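Local coordinates for extracellular solute-binding protein, family 1 (Trichodesmium erythraeum IMS101, PDB 6G7N) that binds ferric iron and, as the solute-binding component of an ABC transporter, probably hands it on for uptake into the cell, at residues 86-91 / 292-297; 122-126 / 164-168. All blocks are in the same frame, centred on the assembly; numbering follows the deposited sequence. Where two conformers were deposited one is given.

Contact 1 of 2, residues 86-91 / 292-297; sequences ANLRSP and DSTNVS
Two loops of a periplasmic-binding-protein fold run side by side here, joined mainly through backbone carbonyls: 86-91 leads from helix 78-83 to strand 96-108, whereas the loop 292-297 leads into helix 297-301. The chains point the same way, with N87 beside N295 (CA-CA 4.1 Å) and L88 beside V296 (5.9 Å). A86 and N87 form a short 3-10 turn; from R89 the chain opens out (phi/psi -138/154) through S90 to P91, while T294 and N295 are extended before the helical turn at V296.

The backbone bond is V296 N to N87 O, 3.0 Å and nearly straight (162°); N295 CA also lies 3.5 Å from N87 O in a CA-H...O contact. N295, chi1 t, serves both loops: its ND2 donates to R89 O (3.0 Å, 167°), while its OD1 caps the coming helix by accepting from S297 N (2.9 Å) and S297 OG (2.7 Å). D292 OD1 closes an Asx turn on T294 N (2.9 Å). L88, chi1 m, brings CD2 to 4.0 Å from V296 CG1, and both side chains touch I233 of strand 231-239, so the loops cover the central sheet. P91 CD packs 3.5 Å from S297 OG. N87, chi1 p, sends ND2 to a water at 3.0 Å, which donates to D292 O and T294 O, each at 2.7 Å.

Contact 2 of 2, residues 122-126 / 164-168; sequences DLAQN and GFVRN
In this lobe of the periplasmic-binding-protein fold, the C-terminal end of helix 140-167, whose opposite end carries the iron ligand Y141, meets a 3-10 turn in the loop between strands 96-108 and 132-133. Residues 122-124 are 3-10, closed by Q125 N to D122 O (3.0 Å), and Q125 then turns extended (psi 150°). G164 to R167 are helical; at N168 the winding tightens, its N bonding F165 O at 3.0 Å and G164 O only weakly at 3.3 Å. The segments come closest, CA to CA, at A124 and F165 (4.2 Å).

Polar contacts centre on N168, chi1 m and CB toward the turn. Its ND2 donates to L123 O and to Q125 O, both at 2.9 Å, so one amide spans two carbonyls on either side of A124 and ties the loop to the helix end.

Close backbone approach involves G164, whose CA is 3.9 Å from A124 O; a CB there would clash with that oxygen, at 2.8 Å. A124 CB sits 3.8 Å from F165 N.

The apolar part is L123 against F165: L123 CB is 3.9 Å from F165 CD1, with F165 at chi1 t. Both side chains reach L193 of strand 191-195, and the F165 ring also stacks with W161 and meets F169 edge-to-face, which joins helix, turn and sheet in one hydrophobic cluster.

At the exposed margin R167, fully extended through chi3, brings NH1 to 3.0 Å from N126 OD1.

How the contacts relate
Both contacts are partly buried, but contact 1 lies nearer the middle of the chain (centre about 13 Å from the chain centre) than contact 2 (about 23 Å). Their centres are 28 Å apart, their nearest atoms about 13 Å, and they do not touch; in sequence contact 2 is nested within the loop that contact 1 closes. In each an asparagine amide nitrogen donates across the contact, N295 to one carbonyl and N168 to two. N295 OD1 also caps the start of helix 297-301, whereas N168 sits at the C-terminal side of helix 140-167. Contact 1 joins loops 201 residues apart using a bridging water and aliphatic packing; contact 2 leans on aromatic packing.

Contact 1 of 2, residues 86-91 / 292-297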
loop_
_atom_site.group_PDB
_atom_site.type_symbol
_atom_site.label_atom_id
_atom_site.label_comp_id
_atom_site.label_asym_id
_atom_site.label_seq_id
_atom_site.Cartn_x
_atom_site.Cartn_y
_atom_site.Cartn_z
ATOM N N ALA A 86 6.041 12.917 -7.422
ATOM C CA ALA A 86 4.731 13.347 -7.890
ATOM C C ALA A 86 3.725 12.215 -8.011
ATOM O O ALA A 86 2.541 12.407 -7.757
ATOM C CB ALA A 86 4.862 14.060 -9.223
ATOM N N ASN A 87 4.191 11.034 -8.407
ATOM C CA ASN A 87 3.302 9.885 -8.573
ATOM C C ASN A 87 2.724 9.367 -7.267
ATOM O O ASN A 87 1.770 8.592 -7.299
ATOM C CB ASN A 87 3.994 8.761 -9.353
ATOM C CG ASN A 87 5.257 8.263 -8.685
ATOM O OD1 ASN A 87 6.213 9.044 -8.524
ATOM N ND2 ASN A 87 5.282 6.996 -8.267
ATOM N N LEU A 88 3.322 9.737 -6.127
ATOM C CA LEU A 88 2.938 9.256 -4.822
ATOM C C LEU A 88 2.168 10.303 -4.009
ATOM O O LEU A 88 2.005 10.132 -2.795
ATOM C CB LEU A 88 4.163 8.761 -4.045
ATOM C CG LEU A 88 4.992 7.681 -4.746
ATOM C CD1 LEU A 88 6.156 7.254 -3.865
ATOM C CD2 LEU A 88 4.157 6.466 -5.131
ATOM N N ARG A 89 1.676 11.357 -4.664
ATOM C CA ARG A 89 0.843 12.350 -3.974
ATOM C C ARG A 89 -0.335 12.728 -4.868
ATOM O O ARG A 89 -0.305 12.637 -6.099
ATOM C CB ARG A 89 1.664 13.580 -3.541
ATOM C CG ARG A 89 2.627 14.130 -4.578
ATOM C CD ARG A 89 3.357 15.394 -4.079
ATOM N NE ARG A 89 4.537 15.738 -4.883
ATOM C CZ ARG A 89 4.509 16.412 -6.031
ATOM N NH1 ARG A 89 5.674 16.684 -6.638
ATOM N NH2 ARG A 89 3.365 16.799 -6.589
ATOM N N SER A 90 -1.416 13.166 -4.212
ATOM C CA SER A 90 -2.628 13.568 -4.923
ATOM C C SER A 90 -2.316 14.701 -5.900
ATOM O O SER A 90 -1.776 15.730 -5.465
ATOM C CB SER A 90 -3.596 14.154 -3.903
ATOM O OG SER A 90 -4.712 14.781 -4.501
ATOM N N PRO A 91 -2.784 14.625 -7.150
ATOM C CA PRO A 91 -2.652 15.777 -8.058
ATOM C C PRO A 91 -3.303 17.050 -7.535
ATOM O O PRO A 91 -2.875 18.148 -7.911
ATOM C CB PRO A 91 -3.327 15.288 -9.346
ATOM C CG PRO A 91 -3.081 13.809 -9.305
ATOM C CD PRO A 91 -3.290 13.438 -7.868
ATOM N N ASP A 292 6.479 1.845 -11.506
ATOM C CA ASP A 292 5.580 2.514 -12.450
ATOM C C ASP A 292 5.410 3.990 -12.051
ATOM O O ASP A 292 5.335 4.301 -10.862
ATOM C CB ASP A 292 4.271 1.713 -12.445
ATOM C CG ASP A 292 3.299 2.050 -13.564
ATOM O OD1 ASP A 292 3.246 3.202 -14.054
ATOM O OD2 ASP A 292 2.554 1.120 -13.941
ATOM N N SER A 293 5.394 4.904 -13.021
ATOM C CA SER A 293 5.188 6.341 -12.747
ATOM C C SER A 293 3.723 6.753 -12.692
ATOM O O SER A 293 3.454 7.924 -12.492
ATOM C CB SER A 293 5.956 7.184 -13.731
ATOM O OG SER A 293 5.449 6.965 -15.022
ATOM N N THR A 294 2.793 5.820 -12.845
ATOM C CA THR A 294 1.369 6.153 -12.753
ATOM C C THR A 294 1.048 6.850 -11.431
ATOM O O THR A 294 1.510 6.440 -10.369
ATOM C CB THR A 294 0.542 4.857 -12.856
ATOM O OG1 THR A 294 0.756 4.269 -14.144
ATOM C CG2 THR A 294 -0.968 5.084 -12.683
ATOM N N ASN A 295 0.243 7.921 -11.488
ATOM C CA ASN A 295 -0.150 8.562 -10.256
ATOM C C ASN A 295 -1.109 7.649 -9.497
ATOM O O ASN A 295 -2.122 7.191 -10.037
ATOM C CB ASN A 295 -0.782 9.935 -10.539
ATOM C CG ASN A 295 -1.044 10.665 -9.251
ATOM O OD1 ASN A 295 -2.035 10.385 -8.550
ATOM N ND2 ASN A 295 -0.152 11.566 -8.891
ATOM N N VAL A 296 -0.816 7.421 -8.210
ATOM C CA VAL A 296 -1.572 6.435 -7.435
ATOM C C VAL A 296 -3.032 6.852 -7.214
ATOM O O VAL A 296 -3.847 5.998 -6.877
ATOM C CB VAL A 296 -0.869 6.085 -6.109
ATOM C CG1 VAL A 296 0.500 5.452 -6.377
ATOM C CG2 VAL A 296 -0.727 7.282 -5.199
ATOM N N SER A 297 -3.373 8.131 -7.424
ATOM C CA SER A 297 -4.795 8.524 -7.376
ATOM C C SER A 297 -5.658 7.758 -8.373
ATOM O O SER A 297 -6.844 7.599 -8.130
ATOM C CB SER A 297 -4.984 10.015 -7.592
ATOM O OG SER A 297 -4.666 10.418 -8.901
HETATM O O HOH W 1 3.355 4.922 -9.104
#

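Contact 2 of 2, residues 122-126 / 164-168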
loop_
_atom_site.group_PDB
_atom_site.type_symbol
_atom_site.label_atom_id
_atom_site.label_comp_id
_atom_site.label_asym_id
_atom_site.label_seq_id
_atom_site.Cartn_x
_atom_site.Cartn_y
_atom_site.Cartn_z
ATOM N N ASP A 122 1.077 -11.700 -17.722
ATOM C CA ASP A 122 1.436 -13.098 -17.961
ATOM C C ASP A 122 0.736 -14.052 -17.008
ATOM O O ASP A 122 0.606 -15.252 -17.294
ATOM C CB ASP A 122 2.966 -13.245 -17.847
ATOM C CG ASP A 122 3.454 -14.685 -17.768
ATOM O OD1 ASP A 122 3.660 -15.218 -18.840
ATOM O OD2 ASP A 122 3.772 -15.242 -16.669
ATOM N N LEU A 123 0.254 -13.548 -15.864
ATOM C CA LEU A 123 -0.414 -14.404 -14.885
ATOM C C LEU A 123 -1.758 -14.949 -15.354
ATOM O O LEU A 123 -2.285 -15.877 -14.731
ATOM C CB LEU A 123 -0.588 -13.663 -13.556
ATOM C CG LEU A 123 0.731 -13.164 -12.969
ATOM C CD1 LEU A 123 0.456 -12.422 -11.675
ATOM C CD2 LEU A 123 1.686 -14.333 -12.759
ATOM N N ALA A 124 -2.286 -14.427 -16.465
ATOM C CA ALA A 124 -3.508 -14.976 -17.060
ATOM C C ALA A 124 -3.256 -16.113 -18.030
ATOM O O ALA A 124 -4.221 -16.687 -18.532
ATOM C CB ALA A 124 -4.285 -13.848 -17.764
ATOM N N GLN A 125 -2.004 -16.441 -18.301
ATOM C CA GLN A 125 -1.675 -17.495 -19.252
ATOM C C GLN A 125 -2.025 -18.867 -18.678
ATOM O O GLN A 125 -1.949 -19.109 -17.455
ATOM C CB GLN A 125 -0.198 -17.424 -19.598
ATOM C CG GLN A 125 0.206 -16.189 -20.390
ATOM C CD GLN A 125 -0.304 -16.208 -21.830
ATOM O OE1 GLN A 125 -0.479 -17.255 -22.431
ATOM N NE2 GLN A 125 -0.574 -15.034 -22.369
ATOM N N ASN A 126 -2.358 -19.792 -19.577
ATOM C CA ASN A 126 -2.798 -21.154 -19.222
ATOM C C ASN A 126 -1.775 -21.932 -18.397
ATOM O O ASN A 126 -2.158 -22.827 -17.620
ATOM C CB ASN A 126 -3.105 -21.993 -20.486
ATOM C CG ASN A 126 -4.260 -21.450 -21.325
ATOM O OD1 ASN A 126 -5.121 -20.730 -20.834
ATOM N ND2 ASN A 126 -4.291 -21.832 -22.606
ATOM N N GLY A 164 -8.887 -14.976 -17.263
ATOM C CA GLY A 164 -7.807 -15.974 -17.275
ATOM C C GLY A 164 -7.137 -16.097 -15.920
ATOM O O GLY A 164 -6.802 -17.191 -15.487
ATOM N N PHE A 165 -6.929 -14.960 -15.244
ATOM C CA PHE A 165 -6.324 -14.959 -13.918
ATOM C C PHE A 165 -7.141 -15.762 -12.920
ATOM O O PHE A 165 -6.631 -16.637 -12.216
ATOM C CB PHE A 165 -6.138 -13.494 -13.490
ATOM C CG PHE A 165 -5.442 -13.309 -12.177
ATOM C CD1 PHE A 165 -4.127 -13.676 -12.035
ATOM C CD2 PHE A 165 -6.082 -12.747 -11.106
ATOM C CE1 PHE A 165 -3.459 -13.461 -10.845
ATOM C CE2 PHE A 165 -5.410 -12.529 -9.901
ATOM C CZ PHE A 165 -4.091 -12.886 -9.785
ATOM N N VAL A 166 -8.436 -15.471 -12.851
ATOM C CA VAL A 166 -9.327 -16.176 -11.933
ATOM C C VAL A 166 -9.383 -17.679 -12.251
ATOM O O VAL A 166 -9.406 -18.526 -11.336
ATOM C CB VAL A 166 -10.710 -15.536 -11.918
ATOM C CG1 VAL A 166 -11.725 -16.368 -11.161
ATOM C CG2 VAL A 166 -10.644 -14.135 -11.336
ATOM N N ARG A 167 -9.367 -18.024 -13.539
ATOM C CA ARG A 167 -9.324 -19.424 -13.965
ATOM C C ARG A 167 -8.114 -20.166 -13.414
ATOM O O ARG A 167 -8.156 -21.386 -13.290
ATOM C CB ARG A 167 -9.348 -19.493 -15.503
ATOM C CG ARG A 167 -8.979 -20.833 -16.140
ATOM C CD ARG A 167 -9.142 -20.764 -17.657
ATOM N NE ARG A 167 -9.047 -22.053 -18.327
ATOM C CZ ARG A 167 -7.912 -22.559 -18.792
ATOM N NH1 ARG A 167 -6.772 -21.890 -18.676
ATOM N NH2 ARG A 167 -7.924 -23.729 -19.393
ATOM N N ASN A 168 -7.047 -19.430 -13.100
ATOM C CA ASN A 168 -5.810 -20.002 -12.612
ATOM C C ASN A 168 -5.731 -20.140 -11.083
ATOM O O ASN A 168 -4.724 -20.646 -10.585
ATOM C CB ASN A 168 -4.631 -19.181 -13.118
ATOM C CG ASN A 168 -4.399 -19.359 -14.601
ATOM O OD1 ASN A 168 -4.841 -20.343 -15.178
ATOM N ND2 ASN A 168 -3.662 -18.426 -15.208
#